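Glycosyl hydrolase BlGH5_18 (Bifidobacterium longum subsp. infantis, PDB 7LQX) probably hydrolyses a glycosidic bond during the breakdown of N-glycans, as a glycosidase of family GH5, subfamily 18, built on a (beta/alpha)8 barrel. Local coordinates at residues D100-G108 / E138-L149; E249-E259 / I389-H397. All coordinates share one frame; numbering follows the deposited sequence.

Interaction 1. Residues D100-G108 / E138-L149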
loop_
_atom_site.group_PDB
_atom_site.type_symbol
_atom_site.label_atom_id
_atom_site.label_comp_id
_atom_site.label_asym_id
_atom_site.label_seq_id
_atom_site.Cartn_x
_atom_site.Cartn_y
_atom_site.Cartn_z
ATOM N N ASP A 100 20.771 22.642 -3.246
ATOM C CA ASP A 100 20.789 21.711 -2.131
ATOM C C ASP A 100 19.520 20.867 -2.138
ATOM O O ASP A 100 18.514 21.219 -2.758
ATOM C CB ASP A 100 20.887 22.471 -0.812
ATOM C CG ASP A 100 22.194 23.204 -0.678
ATOM O OD1 ASP A 100 23.243 22.576 -0.910
ATOM O OD2 ASP A 100 22.169 24.411 -0.379
ATOM N N ALA A 101 19.584 19.725 -1.465
ATOM C CA ALA A 101 18.430 18.847 -1.352
ATOM C C ALA A 101 18.219 18.440 0.097
ATOM O O ALA A 101 19.176 18.114 0.805
ATOM C CB ALA A 101 18.600 17.604 -2.231
ATOM N N TYR A 102 16.967 18.501 0.532
ATOM C CA TYR A 102 16.489 17.983 1.808
ATOM C C TYR A 102 15.535 16.836 1.499
ATOM O O TYR A 102 14.724 16.933 0.577
ATOM C CB TYR A 102 15.765 19.101 2.573
ATOM C CG TYR A 102 16.691 20.231 2.959
ATOM C CD1 TYR A 102 17.026 21.212 2.046
ATOM C CD2 TYR A 102 17.270 20.284 4.219
ATOM C CE1 TYR A 102 17.904 22.225 2.375
ATOM C CE2 TYR A 102 18.145 21.302 4.563
ATOM C CZ TYR A 102 18.459 22.270 3.634
ATOM O OH TYR A 102 19.339 23.284 3.956
ATOM N N VAL A 103 15.653 15.724 2.225
ATOM C CA VAL A 103 14.896 14.512 1.913
ATOM C C VAL A 103 14.005 14.158 3.097
ATOM O O VAL A 103 14.465 14.162 4.242
ATOM C CB VAL A 103 15.848 13.342 1.598
ATOM C CG1 VAL A 103 15.070 12.062 1.337
ATOM C CG2 VAL A 103 16.730 13.672 0.417
ATOM N N ASP A 104 12.738 13.840 2.828
ATOM C CA ASP A 104 11.835 13.309 3.842
ATOM C C ASP A 104 11.841 11.786 3.730
ATOM O O ASP A 104 11.640 11.251 2.633
ATOM C CB ASP A 104 10.399 13.788 3.623
ATOM C CG ASP A 104 10.133 15.171 4.174
ATOM O OD1 ASP A 104 10.914 16.102 3.899
ATOM O OD2 ASP A 104 9.104 15.330 4.868
ATOM N N VAL A 105 12.023 11.082 4.856
ATOM C CA VAL A 105 12.284 9.644 4.766
ATOM C C VAL A 105 11.006 8.835 4.550
ATOM O O VAL A 105 10.969 7.978 3.661
ATOM C CB VAL A 105 13.085 9.107 5.964
ATOM C CG1 VAL A 105 13.293 7.591 5.815
ATOM C CG2 VAL A 105 14.412 9.824 6.082
ATOM N N PHE A 106 9.965 9.050 5.377
ATOM C CA PHE A 106 8.795 8.163 5.427
ATOM C C PHE A 106 7.537 8.848 4.901
ATOM O O PHE A 106 6.871 9.583 5.635
ATOM C CB PHE A 106 8.520 7.671 6.854
ATOM C CG PHE A 106 9.630 6.858 7.450
ATOM C CD1 PHE A 106 9.839 5.550 7.058
ATOM C CD2 PHE A 106 10.463 7.402 8.422
ATOM C CE1 PHE A 106 10.868 4.803 7.616
ATOM C CE2 PHE A 106 11.490 6.656 8.976
ATOM C CZ PHE A 106 11.698 5.367 8.569
ATOM N N GLN A 107 7.187 8.555 3.650
ATOM C CA GLN A 107 5.889 8.918 3.075
ATOM C C GLN A 107 5.199 7.599 2.747
ATOM O O GLN A 107 5.532 6.982 1.734
ATOM C CB GLN A 107 6.034 9.780 1.822
ATOM C CG GLN A 107 6.387 11.230 2.112
ATOM C CD GLN A 107 7.763 11.383 2.718
ATOM O OE1 GLN A 107 7.908 11.864 3.841
ATOM N NE2 GLN A 107 8.781 10.982 1.976
ATOM N N GLY A 108 4.248 7.148 3.571
ATOM C CA GLY A 108 3.648 7.913 4.643
ATOM C C GLY A 108 2.377 8.560 4.151
ATOM O O GLY A 108 1.411 7.877 3.813
ATOM N N GLU A 138 12.387 1.200 10.998
ATOM C CA GLU A 138 12.478 2.602 10.621
ATOM C C GLU A 138 13.899 3.108 10.799
ATOM O O GLU A 138 14.455 3.768 9.915
ATOM C CB GLU A 138 11.521 3.423 11.478
ATOM C CG GLU A 138 10.062 3.159 11.194
ATOM C CD GLU A 138 9.181 3.524 12.366
ATOM O OE1 GLU A 138 8.043 3.018 12.433
ATOM O OE2 GLU A 138 9.625 4.311 13.224
ATOM N N LYS A 139 14.511 2.790 11.937
ATOM C CA LYS A 139 15.875 3.237 12.174
ATOM C C LYS A 139 16.827 2.648 11.147
ATOM O O LYS A 139 17.738 3.333 10.670
ATOM C CB LYS A 139 16.308 2.861 13.586
ATOM C CG LYS A 139 15.628 3.667 14.671
ATOM C CD LYS A 139 16.114 3.257 16.058
ATOM C CE LYS A 139 17.619 3.453 16.191
ATOM N NZ LYS A 139 18.092 3.372 17.604
ATOM N N THR A 140 16.633 1.378 10.791
ATOM C CA THR A 140 17.476 0.758 9.775
ATOM C C THR A 140 17.349 1.481 8.437
ATOM O O THR A 140 18.359 1.738 7.771
ATOM C CB THR A 140 17.123 -0.725 9.642
ATOM O OG1 THR A 140 17.265 -1.359 10.920
ATOM C CG2 THR A 140 18.037 -1.397 8.652
ATOM N N LEU A 141 16.121 1.820 8.028
ATOM C CA LEU A 141 15.940 2.548 6.773
ATOM C C LEU A 141 16.582 3.934 6.833
ATOM O O LEU A 141 17.271 4.351 5.895
ATOM C CB LEU A 141 14.456 2.644 6.406
ATOM C CG LEU A 141 14.206 3.376 5.082
ATOM C CD1 LEU A 141 14.924 2.672 3.922
ATOM C CD2 LEU A 141 12.723 3.509 4.803
ATOM N N VAL A 142 16.361 4.675 7.924
ATOM C CA VAL A 142 17.003 5.981 8.048
ATOM C C VAL A 142 18.518 5.838 7.922
ATOM O O VAL A 142 19.170 6.597 7.200
ATOM C CB VAL A 142 16.618 6.677 9.367
ATOM C CG1 VAL A 142 17.369 8.003 9.504
ATOM C CG2 VAL A 142 15.138 6.920 9.457
ATOM N N ALA A 143 19.100 4.865 8.630
ATOM C CA ALA A 143 20.550 4.702 8.599
ATOM C C ALA A 143 21.042 4.348 7.202
ATOM O O ALA A 143 22.063 4.873 6.743
ATOM C CB ALA A 143 20.990 3.636 9.604
ATOM N N GLU A 144 20.335 3.456 6.507
ATOM C CA GLU A 144 20.783 3.040 5.182
ATOM C C GLU A 144 20.656 4.185 4.186
ATOM O O GLU A 144 21.585 4.463 3.419
ATOM C CB GLU A 144 19.972 1.833 4.714
ATOM C CG GLU A 144 20.173 0.594 5.555
ATOM N N LEU A 145 19.514 4.871 4.200
ATOM C CA LEU A 145 19.317 6.004 3.305
ATOM C C LEU A 145 20.294 7.124 3.633
ATOM O O LEU A 145 20.954 7.671 2.741
ATOM C CB LEU A 145 17.871 6.488 3.406
ATOM C CG LEU A 145 17.479 7.662 2.509
ATOM C CD1 LEU A 145 17.663 7.330 1.039
ATOM C CD2 LEU A 145 16.034 8.079 2.780
ATOM N N TYR A 146 20.426 7.456 4.922
ATOM C CA TYR A 146 21.342 8.517 5.323
ATOM C C TYR A 146 22.773 8.196 4.913
ATOM O O TYR A 146 23.506 9.077 4.444
ATOM C CB TYR A 146 21.259 8.728 6.836
ATOM C CG TYR A 146 22.253 9.749 7.323
ATOM C CD1 TYR A 146 22.119 11.088 6.990
ATOM C CD2 TYR A 146 23.327 9.375 8.108
ATOM C CE1 TYR A 146 23.034 12.031 7.429
ATOM C CE2 TYR A 146 24.248 10.305 8.553
ATOM C CZ TYR A 146 24.105 11.628 8.208
ATOM O OH TYR A 146 25.050 12.524 8.673
ATOM N N GLY A 147 23.198 6.944 5.093
ATOM C CA GLY A 147 24.566 6.588 4.768
ATOM C C GLY A 147 24.893 6.780 3.303
ATOM O O GLY A 147 26.032 7.096 2.953
ATOM N N GLU A 148 23.907 6.578 2.426
ATOM C CA GLU A 148 24.095 6.845 1.004
ATOM C C GLU A 148 24.017 8.338 0.706
ATOM O O GLU A 148 24.868 8.887 -0.003
ATOM C CB GLU A 148 23.059 6.062 0.190
ATOM C CG GLU A 148 23.323 4.564 0.155
ATOM C CD GLU A 148 24.610 4.232 -0.561
ATOM O OE1 GLU A 148 24.845 4.804 -1.646
ATOM O OE2 GLU A 148 25.404 3.426 -0.031
ATOM N N LEU A 149 23.009 9.018 1.251
ATOM C CA LEU A 149 22.813 10.421 0.912
ATOM C C LEU A 149 23.925 11.302 1.465
ATOM O O LEU A 149 24.254 12.325 0.860
ATOM C CB LEU A 149 21.461 10.896 1.427
ATOM C CG LEU A 149 20.230 10.231 0.807
ATOM C CD1 LEU A 149 18.986 10.803 1.457
ATOM C CD2 LEU A 149 20.208 10.410 -0.701
#

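Interaction 2. Residues E249-E259 / I389-H397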
loop_
_atom_site.group_PDB
_atom_site.type_symbol
_atom_site.label_atom_id
_atom_site.label_comp_id
_atom_site.label_asym_id
_atom_site.label_seq_id
_atom_site.Cartn_x
_atom_site.Cartn_y
_atom_site.Cartn_z
ATOM N N GLU A 249 -5.811 38.312 7.768
ATOM C CA GLU A 249 -5.559 37.091 8.523
ATOM C C GLU A 249 -5.065 35.989 7.593
ATOM O O GLU A 249 -4.168 35.215 7.937
ATOM C CB GLU A 249 -6.835 36.641 9.236
ATOM C CG GLU A 249 -7.276 37.512 10.403
ATOM C CD GLU A 249 -8.182 38.663 9.996
ATOM O OE1 GLU A 249 -8.358 38.914 8.781
ATOM O OE2 GLU A 249 -8.747 39.316 10.903
ATOM N N CYS A 250 -5.658 35.904 6.404
ATOM C CA CYS A 250 -5.263 34.885 5.441
ATOM C C CYS A 250 -3.783 35.005 5.080
ATOM O O CYS A 250 -3.046 34.016 5.125
ATOM C CB CYS A 250 -6.151 34.992 4.205
ATOM S SG CYS A 250 -5.904 33.655 3.048
ATOM N N THR A 251 -3.321 36.204 4.738
ATOM C CA THR A 251 -1.924 36.353 4.344
ATOM C C THR A 251 -0.968 36.377 5.529
ATOM O O THR A 251 0.237 36.204 5.322
ATOM C CB THR A 251 -1.713 37.612 3.499
ATOM O OG1 THR A 251 -2.207 38.745 4.220
ATOM C CG2 THR A 251 -2.408 37.487 2.149
ATOM N N ALA A 252 -1.469 36.551 6.748
ATOM C CA ALA A 252 -0.641 36.537 7.944
ATOM C C ALA A 252 -0.468 35.147 8.536
ATOM O O ALA A 252 0.287 34.998 9.492
ATOM C CB ALA A 252 -1.240 37.450 9.017
ATOM N N HIS A 253 -1.115 34.123 7.984
ATOM C CA HIS A 253 -1.149 32.837 8.670
ATOM C C HIS A 253 0.242 32.233 8.833
ATOM O O HIS A 253 0.547 31.638 9.875
ATOM C CB HIS A 253 -2.082 31.857 7.953
ATOM C CG HIS A 253 -2.277 30.574 8.697
ATOM N ND1 HIS A 253 -1.483 29.465 8.491
ATOM C CD2 HIS A 253 -3.143 30.238 9.682
ATOM C CE1 HIS A 253 -1.859 28.501 9.310
ATOM N NE2 HIS A 253 -2.864 28.941 10.043
ATOM N N ALA A 254 1.091 32.335 7.805
ATOM C CA ALA A 254 2.413 31.721 7.898
ATOM C C ALA A 254 3.265 32.429 8.944
ATOM O O ALA A 254 3.945 31.779 9.745
ATOM C CB ALA A 254 3.112 31.726 6.537
ATOM N N LEU A 255 3.237 33.766 8.948
ATOM C CA LEU A 255 3.914 34.522 9.994
ATOM C C LEU A 255 3.412 34.121 11.371
ATOM O O LEU A 255 4.200 33.964 12.315
ATOM C CB LEU A 255 3.672 36.016 9.774
ATOM C CG LEU A 255 4.172 36.939 10.887
ATOM C CD1 LEU A 255 5.668 36.792 11.104
ATOM C CD2 LEU A 255 3.820 38.392 10.584
ATOM N N TYR A 256 2.094 33.974 11.509
ATOM C CA TYR A 256 1.523 33.609 12.798
ATOM C C TYR A 256 2.079 32.284 13.293
ATOM O O TYR A 256 2.487 32.171 14.452
ATOM C CB TYR A 256 0.001 33.539 12.699
ATOM C CG TYR A 256 -0.630 32.956 13.945
ATOM C CD1 TYR A 256 -0.623 33.661 15.142
ATOM C CD2 TYR A 256 -1.196 31.697 13.932
ATOM C CE1 TYR A 256 -1.183 33.139 16.277
ATOM C CE2 TYR A 256 -1.770 31.162 15.070
ATOM C CZ TYR A 256 -1.752 31.892 16.245
ATOM O OH TYR A 256 -2.318 31.381 17.390
ATOM N N LEU A 257 2.092 31.257 12.443
ATOM C CA LEU A 257 2.618 29.973 12.884
ATOM C C LEU A 257 4.090 30.083 13.255
ATOM O O LEU A 257 4.550 29.443 14.209
ATOM C CB LEU A 257 2.414 28.907 11.812
ATOM C CG LEU A 257 1.019 28.289 11.790
ATOM C CD1 LEU A 257 0.936 27.139 10.787
ATOM C CD2 LEU A 257 0.580 27.811 13.178
ATOM N N ALA A 258 4.854 30.869 12.505
ATOM C CA ALA A 258 6.259 31.046 12.849
ATOM C C ALA A 258 6.407 31.659 14.240
ATOM O O ALA A 258 7.187 31.171 15.066
ATOM C CB ALA A 258 6.955 31.908 11.796
ATOM N N GLU A 259 5.646 32.718 14.522
ATOM C CA GLU A 259 5.724 33.356 15.835
ATOM C C GLU A 259 5.185 32.446 16.930
ATOM O O GLU A 259 5.736 32.405 18.035
ATOM C CB GLU A 259 4.963 34.681 15.826
ATOM C CG GLU A 259 5.589 35.752 14.938
ATOM C CD GLU A 259 7.039 36.048 15.286
ATOM O OE1 GLU A 259 7.444 35.845 16.450
ATOM O OE2 GLU A 259 7.780 36.487 14.391
ATOM N N ILE A 389 -6.436 33.238 21.188
ATOM C CA ILE A 389 -5.030 33.601 21.011
ATOM C C ILE A 389 -4.788 34.059 19.580
ATOM O O ILE A 389 -4.153 35.090 19.330
ATOM C CB ILE A 389 -4.115 32.417 21.371
ATOM C CG1 ILE A 389 -4.189 32.079 22.861
ATOM C CG2 ILE A 389 -2.673 32.718 20.964
ATOM C CD1 ILE A 389 -3.556 33.123 23.788
ATOM N N PHE A 390 -5.284 33.276 18.618
ATOM C CA PHE A 390 -5.179 33.603 17.201
ATOM C C PHE A 390 -5.674 35.013 16.937
ATOM O O PHE A 390 -4.973 35.825 16.328
ATOM C CB PHE A 390 -6.018 32.565 16.444
ATOM C CG PHE A 390 -5.876 32.582 14.937
ATOM C CD1 PHE A 390 -6.581 33.495 14.167
ATOM C CD2 PHE A 390 -5.091 31.639 14.294
ATOM C CE1 PHE A 390 -6.475 33.490 12.781
ATOM C CE2 PHE A 390 -4.993 31.626 12.907
ATOM C CZ PHE A 390 -5.677 32.558 12.156
ATOM N N GLU A 391 -6.870 35.340 17.427
ATOM C CA GLU A 391 -7.462 36.639 17.111
ATOM C C GLU A 391 -6.769 37.790 17.829
ATOM O O GLU A 391 -6.638 38.875 17.253
ATOM C CB GLU A 391 -8.965 36.598 17.364
ATOM C CG GLU A 391 -9.631 35.621 16.399
ATOM C CD GLU A 391 -11.140 35.695 16.340
ATOM O OE1 GLU A 391 -11.774 36.258 17.256
ATOM O OE2 GLU A 391 -11.690 35.163 15.355
ATOM N N ARG A 392 -6.300 37.591 19.063
ATOM C CA ARG A 392 -5.537 38.651 19.712
ATOM C C ARG A 392 -4.256 38.951 18.942
ATOM O O ARG A 392 -3.900 40.118 18.725
ATOM C CB ARG A 392 -5.223 38.273 21.156
ATOM C CG ARG A 392 -6.434 38.277 22.062
ATOM C CD ARG A 392 -6.045 37.889 23.476
ATOM N NE ARG A 392 -7.184 37.867 24.388
ATOM C CZ ARG A 392 -7.680 38.944 24.988
ATOM N NH1 ARG A 392 -7.134 40.133 24.774
ATOM N NH2 ARG A 392 -8.708 38.833 25.822
ATOM N N TRP A 393 -3.530 37.905 18.538
ATOM C CA TRP A 393 -2.328 38.116 17.742
ATOM C C TRP A 393 -2.672 38.850 16.449
ATOM O O TRP A 393 -1.997 39.809 16.062
ATOM C CB TRP A 393 -1.618 36.787 17.466
ATOM C CG TRP A 393 -0.299 36.986 16.784
ATOM C CD1 TRP A 393 0.932 37.088 17.382
ATOM C CD2 TRP A 393 -0.074 37.147 15.374
ATOM N NE1 TRP A 393 1.901 37.284 16.430
ATOM C CE2 TRP A 393 1.312 37.334 15.192
ATOM C CE3 TRP A 393 -0.914 37.161 14.250
ATOM C CZ2 TRP A 393 1.879 37.527 13.935
ATOM C CZ3 TRP A 393 -0.351 37.344 13.008
ATOM C CH2 TRP A 393 1.033 37.524 12.857
HETATM N N MSE A 394 -3.736 38.419 15.770
HETATM C CA MSE A 394 -4.132 39.041 14.509
HETATM C C MSE A 394 -4.445 40.525 14.681
HETATM O O MSE A 394 -4.134 41.339 13.804
HETATM C CB MSE A 394 -5.324 38.300 13.879
HETATM C CG MSE A 394 -4.975 36.921 13.356
HETATM SE SE MSE A 394 -3.766 37.067 11.850
HETATM C CE MSE A 394 -3.230 35.212 11.783
ATOM N N ARG A 395 -5.060 40.887 15.809
ATOM C CA ARG A 395 -5.393 42.288 16.047
ATOM C C ARG A 395 -4.131 43.121 16.235
ATOM O O ARG A 395 -3.983 44.190 15.632
ATOM C CB ARG A 395 -6.291 42.409 17.275
ATOM C CG ARG A 395 -6.985 43.751 17.374
ATOM C CD ARG A 395 -7.454 44.038 18.783
ATOM N NE ARG A 395 -6.337 44.469 19.622
ATOM C CZ ARG A 395 -5.780 43.741 20.592
ATOM N NH1 ARG A 395 -6.230 42.523 20.881
ATOM N NH2 ARG A 395 -4.764 44.238 21.278
ATOM N N LEU A 396 -3.208 42.641 17.076
ATOM C CA LEU A 396 -1.940 43.329 17.274
ATOM C C LEU A 396 -1.148 43.422 15.976
ATOM O O LEU A 396 -0.502 44.443 15.709
ATOM C CB LEU A 396 -1.135 42.609 18.352
ATOM C CG LEU A 396 -1.659 42.832 19.770
ATOM C CD1 LEU A 396 -1.055 41.790 20.710
ATOM C CD2 LEU A 396 -1.362 44.244 20.256
ATOM N N HIS A 397 -1.185 42.368 15.159
ATOM C CA HIS A 397 -0.548 42.403 13.846
ATOM C C HIS A 397 -1.129 43.517 12.983
ATOM O O HIS A 397 -0.386 44.318 12.406
ATOM C CB HIS A 397 -0.722 41.031 13.185
ATOM C CG HIS A 397 -0.403 41.005 11.725
ATOM N ND1 HIS A 397 0.882 41.112 11.242
ATOM C CD2 HIS A 397 -1.201 40.861 10.642
ATOM C CE1 HIS A 397 0.859 41.053 9.922
ATOM N NE2 HIS A 397 -0.393 40.902 9.533
#

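Interaction 1. Residues D100-G108 / E138-L149
Phe106 meets Glu138, Leu141 and Val142 where helix 132-149 passes the C-terminal end of strand 100-104. This is the tightly packed end of the contact. The ring edge faces the helix backbone: CZ of Phe106 lies 3.5 Å from O of Glu138, close to the ring plane. That carbonyl also accepts the helix bond from the backbone N of Val142. CE1 of Phe106 is 3.6 Å from CD2 of Leu141, and CE2 is 3.7 Å from CG2 of Val142. These two methyls flank the ring tip obliquely. CG1 of Val105 covers one ring face, above its centre. With CG of Phe106 beside the backbone N (chi1 -62°), the ring extends to the start of segment 138-149. OE2 of Glu138 is hydrogen-bonded to NE1 of Trp186. The CB and CG part of this side chain packs on the ring.

Packing is looser around Leu145. Both methyls of Val105 lie 4.1 Å from CD2 of Leu145, and the two side chains slide past each other in opposite directions. CG1 of Val103 is 4.3 Å from the same Leu145 CD2. Val103 and Leu149 then close up again, tip to tip, CG2 to CD1, at 3.8 Å. No hydrogen bond joins the two segments. The far side of the helix is the solvent side, where Thr140 and Ala143 are exposed.

The contact packs a barrel strand against the helix that follows it. Strand 100-104 runs between parallel strands 62-65 and 155-159. Helix 81-96 adds Val91 beside Val103, and Phe155 of strand 155-159 touches Leu149.

Interaction 2. Residues E249-E259 / I389-H397
Tyr256 fits between Phe390 and Trp393, and the three rings form an aromatic cluster where helices 248-264 and 388-399 cross. The segment axes come within 10.9 Å at an angle of 105°.

The aromatic contacts are edge-to-face. Phe390 turns its edge to the Tyr256 face, with centroids 4.8 Å apart and planes at 64°. Tyr256 in turn points an edge at the Trp393 face in an offset T-shaped pair, its CD1 lying 3.5 Å from CD2 of Trp393. CB of Tyr256 makes a CH-pi contact, 4.1 Å from the centroid of the Trp393 six-membered ring. The opposite face of the indole carries CB of His397, from its own helix. Trp393 is a knob in a hole formed by Ala252, Leu255, Tyr256 and Glu259.

The apolar contacts surround this cluster. CD2 of Leu255 meets the indole edge at CH2 of Trp393, 3.7 Å away. Met394 is a selenomethionine, and a bend at chi2 (-67°) turns its SE to CB of Ala252, 3.8 Å away. Its CE lies 3.8 Å from CB of Tyr256. CG of Glu249 packs on the same side chain.

Several polar ends have partners outside the two segments. OH of Tyr256 is hydrogen-bonded to the backbone O of Cys383, and NE2 of His397 to NZ of Lys299. Without the phenol ring, as with an alanine here, a gap is likely to open between Phe390 and Trp393, and the carbonyl of Cys383 would lose this partner.

Helix 248-264 belongs to the outer layer of the barrel and lies in the chain between strands 229-233 and 272-277. Helix 388-399 connects parallel strands 365-369 and 403-407 of the small C-terminal sheet. Leu405 of strand 403-407 touches Tyr256 and Trp393, while Tyr211 of helix 208-211 borders Tyr256 and Phe390.

Overall arrangement
Both interactions are buried, yet they lie on opposite sides of the chain's centre. Their centres are 34 Å apart, and they share no strand or helix. Interaction 1 is internal to the barrel: it packs a helix against the preceding strand and the residues just after it, mainly through branched aliphatic side chains and one phenylalanine. Interaction 2 is helix on helix. It joins the barrel's outer layer to the C-terminal alpha/beta part, across 129 intervening residues. It buries more surface, 557 against 352 Å², and relies on aromatic rings and a selenomethionine. Neither has a hydrogen bond between its segments, and no other protein chain of the assembly touches either one.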